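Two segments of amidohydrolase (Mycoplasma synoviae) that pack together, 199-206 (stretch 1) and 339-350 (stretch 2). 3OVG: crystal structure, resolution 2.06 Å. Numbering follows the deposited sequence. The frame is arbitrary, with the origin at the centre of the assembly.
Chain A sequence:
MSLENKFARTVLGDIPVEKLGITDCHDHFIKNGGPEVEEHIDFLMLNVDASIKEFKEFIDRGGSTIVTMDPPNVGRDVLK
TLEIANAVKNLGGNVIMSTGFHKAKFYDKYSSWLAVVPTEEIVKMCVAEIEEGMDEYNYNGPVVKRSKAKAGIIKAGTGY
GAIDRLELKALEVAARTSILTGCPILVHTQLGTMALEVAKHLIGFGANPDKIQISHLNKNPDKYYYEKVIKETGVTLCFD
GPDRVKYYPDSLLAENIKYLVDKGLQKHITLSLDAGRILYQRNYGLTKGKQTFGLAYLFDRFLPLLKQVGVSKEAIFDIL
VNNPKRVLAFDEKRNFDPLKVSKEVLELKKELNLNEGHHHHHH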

# COMPACT_ATOMS: atom_id res chain seq x y z
N ALA A 199 -23.20 -19.43 19.08
CA ALA A 199 -23.85 -20.15 20.19
C ALA A 199 -24.94 -21.10 19.72
O ALA A 199 -24.90 -22.30 20.00
CB ALA A 199 -24.41 -19.17 21.29
N LYS A 200 -25.91 -20.58 18.97
CA LYS A 200 -27.03 -21.42 18.51
C LYS A 200 -26.57 -22.54 17.61
O LYS A 200 -27.09 -23.66 17.68
CB LYS A 200 -28.06 -20.55 17.81
CG LYS A 200 -28.77 -19.62 18.80
CD LYS A 200 -29.19 -18.32 18.13
CE LYS A 200 -30.62 -18.33 17.66
NZ LYS A 200 -31.09 -16.92 17.33
N HIS A 201 -25.59 -22.27 16.77
CA HIS A 201 -25.15 -23.30 15.85
C HIS A 201 -24.54 -24.45 16.62
O HIS A 201 -24.91 -25.59 16.42
CB HIS A 201 -24.21 -22.76 14.76
CG HIS A 201 -24.86 -21.77 13.86
ND1 HIS A 201 -24.16 -20.75 13.23
CD2 HIS A 201 -26.15 -21.62 13.50
CE1 HIS A 201 -25.01 -20.02 12.53
NE2 HIS A 201 -26.22 -20.53 12.67
N LEU A 202 -23.60 -24.15 17.51
CA LEU A 202 -22.90 -25.20 18.24
C LEU A 202 -23.90 -26.06 18.97
O LEU A 202 -23.80 -27.28 18.95
CB LEU A 202 -21.89 -24.59 19.24
CG LEU A 202 -20.66 -24.00 18.57
CD1 LEU A 202 -19.88 -23.29 19.66
CD2 LEU A 202 -19.82 -25.10 17.92
N ILE A 203 -24.84 -25.41 19.64
CA ILE A 203 -25.87 -26.09 20.38
C ILE A 203 -26.77 -26.84 19.44
O ILE A 203 -27.20 -27.93 19.74
CB ILE A 203 -26.71 -25.08 21.19
CG1 ILE A 203 -25.87 -24.50 22.34
CG2 ILE A 203 -27.98 -25.75 21.68
CD1 ILE A 203 -26.48 -23.19 22.99
N GLY A 204 -27.02 -26.27 18.26
CA GLY A 204 -27.78 -26.98 17.24
C GLY A 204 -27.11 -28.27 16.76
O GLY A 204 -27.80 -29.22 16.38
N PHE A 205 -25.78 -28.30 16.74
CA PHE A 205 -25.10 -29.53 16.38
C PHE A 205 -25.17 -30.56 17.51
O PHE A 205 -24.87 -31.73 17.31
CB PHE A 205 -23.64 -29.29 16.02
CG PHE A 205 -23.44 -28.69 14.68
CD1 PHE A 205 -23.73 -29.43 13.54
CD2 PHE A 205 -22.97 -27.40 14.55
CE1 PHE A 205 -23.53 -28.89 12.27
CE2 PHE A 205 -22.77 -26.83 13.30
CZ PHE A 205 -23.05 -27.57 12.15
N GLY A 206 -25.54 -30.10 18.71
CA GLY A 206 -25.61 -31.00 19.85
C GLY A 206 -24.55 -30.70 20.91
O GLY A 206 -24.44 -31.42 21.89
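Stretch 2, residues 339-350: LKVSKEVLELKK

The most unusual feature of this contact is a backbone hydrogen bond between the last turn of one helix and the residue that caps the other: Ser342 N donates to Gly204 O at 3.0 Å, with an angle of 152° at the hydrogen. The same carbonyl also receives a CA-H...O contact, Val341 CA lying 3.3 Å from Gly204 O. A carbonyl near the C-terminal end of a helix can lack an amide partner further along its own helix, and here stretch 2 supplies one.

The close approach depends on glycine. The CA atoms of Gly204 and Ser342 are 4.9 Å apart, and a CB on Gly204 would fall 2.6 Å from Val345 CG2 and 2.7 Å from Ser342 OG, a clash with both. Gly206 is a glycine for a different reason: it closes the helix in a Schellman motif with phi of 112°, where a side chain would jam against the preceding carbonyl.

Stretch 2 enters with the 3-10 residues Leu339 and Lys340, passes through Val341 and Ser342 in an extended conformation, and then turns into the helix 343-350. This helix crosses helix 199-205 at -106°, somewhat beyond perpendicular, with the axes 9.0 Å apart at closest approach. Along the chain, Val341 lies by Phe205, Ser342 by Gly204 and Val345 by His201, so the paired residues run in opposite order. Ser342 is the N-cap, and its small hydroxyl suits the position: in the p rotamer, OG accepts a weak bond from Val345 N at 3.4 Å. Water 1 bridges the stretches: its O lies 2.8 Å from Ser342 OG, in a hydrogen bond, and donates a weak one to Lys200 O at 3.4 Å.

Val345 points toward stretch 1 and fills the space that glycine leaves. Its CG2 lies 4.0 Å from Gly204 CA and 3.8 Å from His201 O, while CG1 sits over one face of the Phe205 ring, 3.4 Å from Phe205 CZ, in a CH-pi contact. The CA-to-CB bond of Phe205 points away, yet the long side chain brings its ring back to stretch 2, where Phe205 CD1 meets Val341 CG1 at 4.2 Å and the ring edge meets the aliphatic part of Lys349, with Phe205 CE1 4.2 Å from Lys349 CD.

One turn after Val345, Leu348 extends the apolar surface, its CD2 lying 3.3 Å from His201 NE2. At the margin, Lys200 CE approaches Glu344 OE2 at 4.0 Å.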

# COMPACT_ATOMS: atom_id res chain seq x y z
N LEU A 339 -29.38 -37.05 13.92
CA LEU A 339 -30.80 -36.76 13.97
C LEU A 339 -31.11 -35.73 15.03
O LEU A 339 -32.25 -35.29 15.13
CB LEU A 339 -31.64 -38.01 14.27
CG LEU A 339 -31.65 -39.16 13.30
CD1 LEU A 339 -32.57 -40.24 13.84
CD2 LEU A 339 -32.13 -38.70 11.94
N LYS A 340 -30.13 -35.38 15.85
CA LYS A 340 -30.37 -34.34 16.84
C LYS A 340 -29.91 -32.98 16.32
O LYS A 340 -29.99 -31.99 17.05
CB LYS A 340 -29.68 -34.64 18.19
CG LYS A 340 -29.92 -36.02 18.77
CD LYS A 340 -31.38 -36.27 19.03
CE LYS A 340 -31.56 -37.38 20.07
NZ LYS A 340 -33.00 -37.77 20.20
N VAL A 341 -29.39 -32.93 15.09
CA VAL A 341 -28.98 -31.64 14.54
C VAL A 341 -30.24 -30.83 14.22
O VAL A 341 -31.17 -31.33 13.59
CB VAL A 341 -28.06 -31.76 13.29
CG1 VAL A 341 -27.78 -30.37 12.72
CG2 VAL A 341 -26.71 -32.46 13.62
N SER A 342 -30.26 -29.58 14.65
CA SER A 342 -31.48 -28.76 14.57
C SER A 342 -31.83 -28.39 13.14
O SER A 342 -30.96 -28.27 12.30
CB SER A 342 -31.35 -27.46 15.40
OG SER A 342 -30.39 -26.56 14.81
N LYS A 343 -33.12 -28.17 12.89
CA LYS A 343 -33.58 -27.78 11.55
C LYS A 343 -32.85 -26.53 11.07
O LYS A 343 -32.46 -26.42 9.91
CB LYS A 343 -35.08 -27.49 11.57
CG LYS A 343 -35.96 -28.71 11.75
CD LYS A 343 -37.37 -28.41 11.20
CE LYS A 343 -38.20 -29.68 10.95
NZ LYS A 343 -38.62 -30.37 12.22
N GLU A 344 -32.73 -25.56 11.97
CA GLU A 344 -32.10 -24.29 11.64
C GLU A 344 -30.68 -24.48 11.08
O GLU A 344 -30.32 -23.87 10.08
CB GLU A 344 -32.08 -23.37 12.87
CG GLU A 344 -31.20 -22.14 12.68
CD GLU A 344 -31.59 -20.95 13.56
OE1 GLU A 344 -32.78 -20.59 13.60
OE2 GLU A 344 -30.68 -20.36 14.18
N VAL A 345 -29.88 -25.32 11.72
CA VAL A 345 -28.53 -25.59 11.26
C VAL A 345 -28.49 -26.35 9.93
O VAL A 345 -27.69 -26.06 9.05
CB VAL A 345 -27.70 -26.34 12.34
CG1 VAL A 345 -26.40 -26.86 11.75
CG2 VAL A 345 -27.45 -25.42 13.56
N LEU A 346 -29.35 -27.35 9.78
CA LEU A 346 -29.38 -28.15 8.55
C LEU A 346 -29.76 -27.31 7.34
O LEU A 346 -29.20 -27.44 6.24
CB LEU A 346 -30.37 -29.30 8.70
CG LEU A 346 -29.92 -30.42 9.63
CD1 LEU A 346 -30.98 -31.54 9.71
CD2 LEU A 346 -28.55 -30.95 9.20
N GLU A 347 -30.71 -26.41 7.55
CA GLU A 347 -31.10 -25.54 6.46
C GLU A 347 -30.00 -24.51 6.12
O GLU A 347 -29.81 -24.18 4.95
CB GLU A 347 -32.42 -24.86 6.77
CG GLU A 347 -33.05 -24.20 5.56
CD GLU A 347 -33.60 -25.22 4.58
OE1 GLU A 347 -33.68 -26.41 4.95
OE2 GLU A 347 -33.96 -24.81 3.45
N LEU A 348 -29.28 -24.00 7.13
CA LEU A 348 -28.14 -23.12 6.87
C LEU A 348 -27.03 -23.86 6.09
O LEU A 348 -26.43 -23.31 5.19
CB LEU A 348 -27.58 -22.53 8.17
CG LEU A 348 -26.46 -21.48 8.02
CD1 LEU A 348 -26.89 -20.31 7.12
CD2 LEU A 348 -25.94 -20.97 9.38
N LYS A 349 -26.79 -25.13 6.42
CA LYS A 349 -25.75 -25.88 5.73
C LYS A 349 -26.12 -26.00 4.25
O LYS A 349 -25.26 -25.90 3.36
CB LYS A 349 -25.56 -27.27 6.37
CG LYS A 349 -24.77 -27.28 7.72
CD LYS A 349 -24.53 -28.72 8.22
CE LYS A 349 -23.78 -29.55 7.15
NZ LYS A 349 -23.27 -30.90 7.62
N LYS A 350 -27.40 -26.22 3.99
CA LYS A 350 -27.90 -26.34 2.63
C LYS A 350 -27.71 -25.01 1.89
O LYS A 350 -27.15 -24.99 0.78
CB LYS A 350 -29.37 -26.78 2.64
CG LYS A 350 -29.99 -26.89 1.24
CD LYS A 350 -31.52 -26.95 1.31
CE LYS A 350 -32.17 -26.93 -0.09
NZ LYS A 350 -33.65 -26.67 -0.04
O HOH W 1 -29.96 -24.08 15.99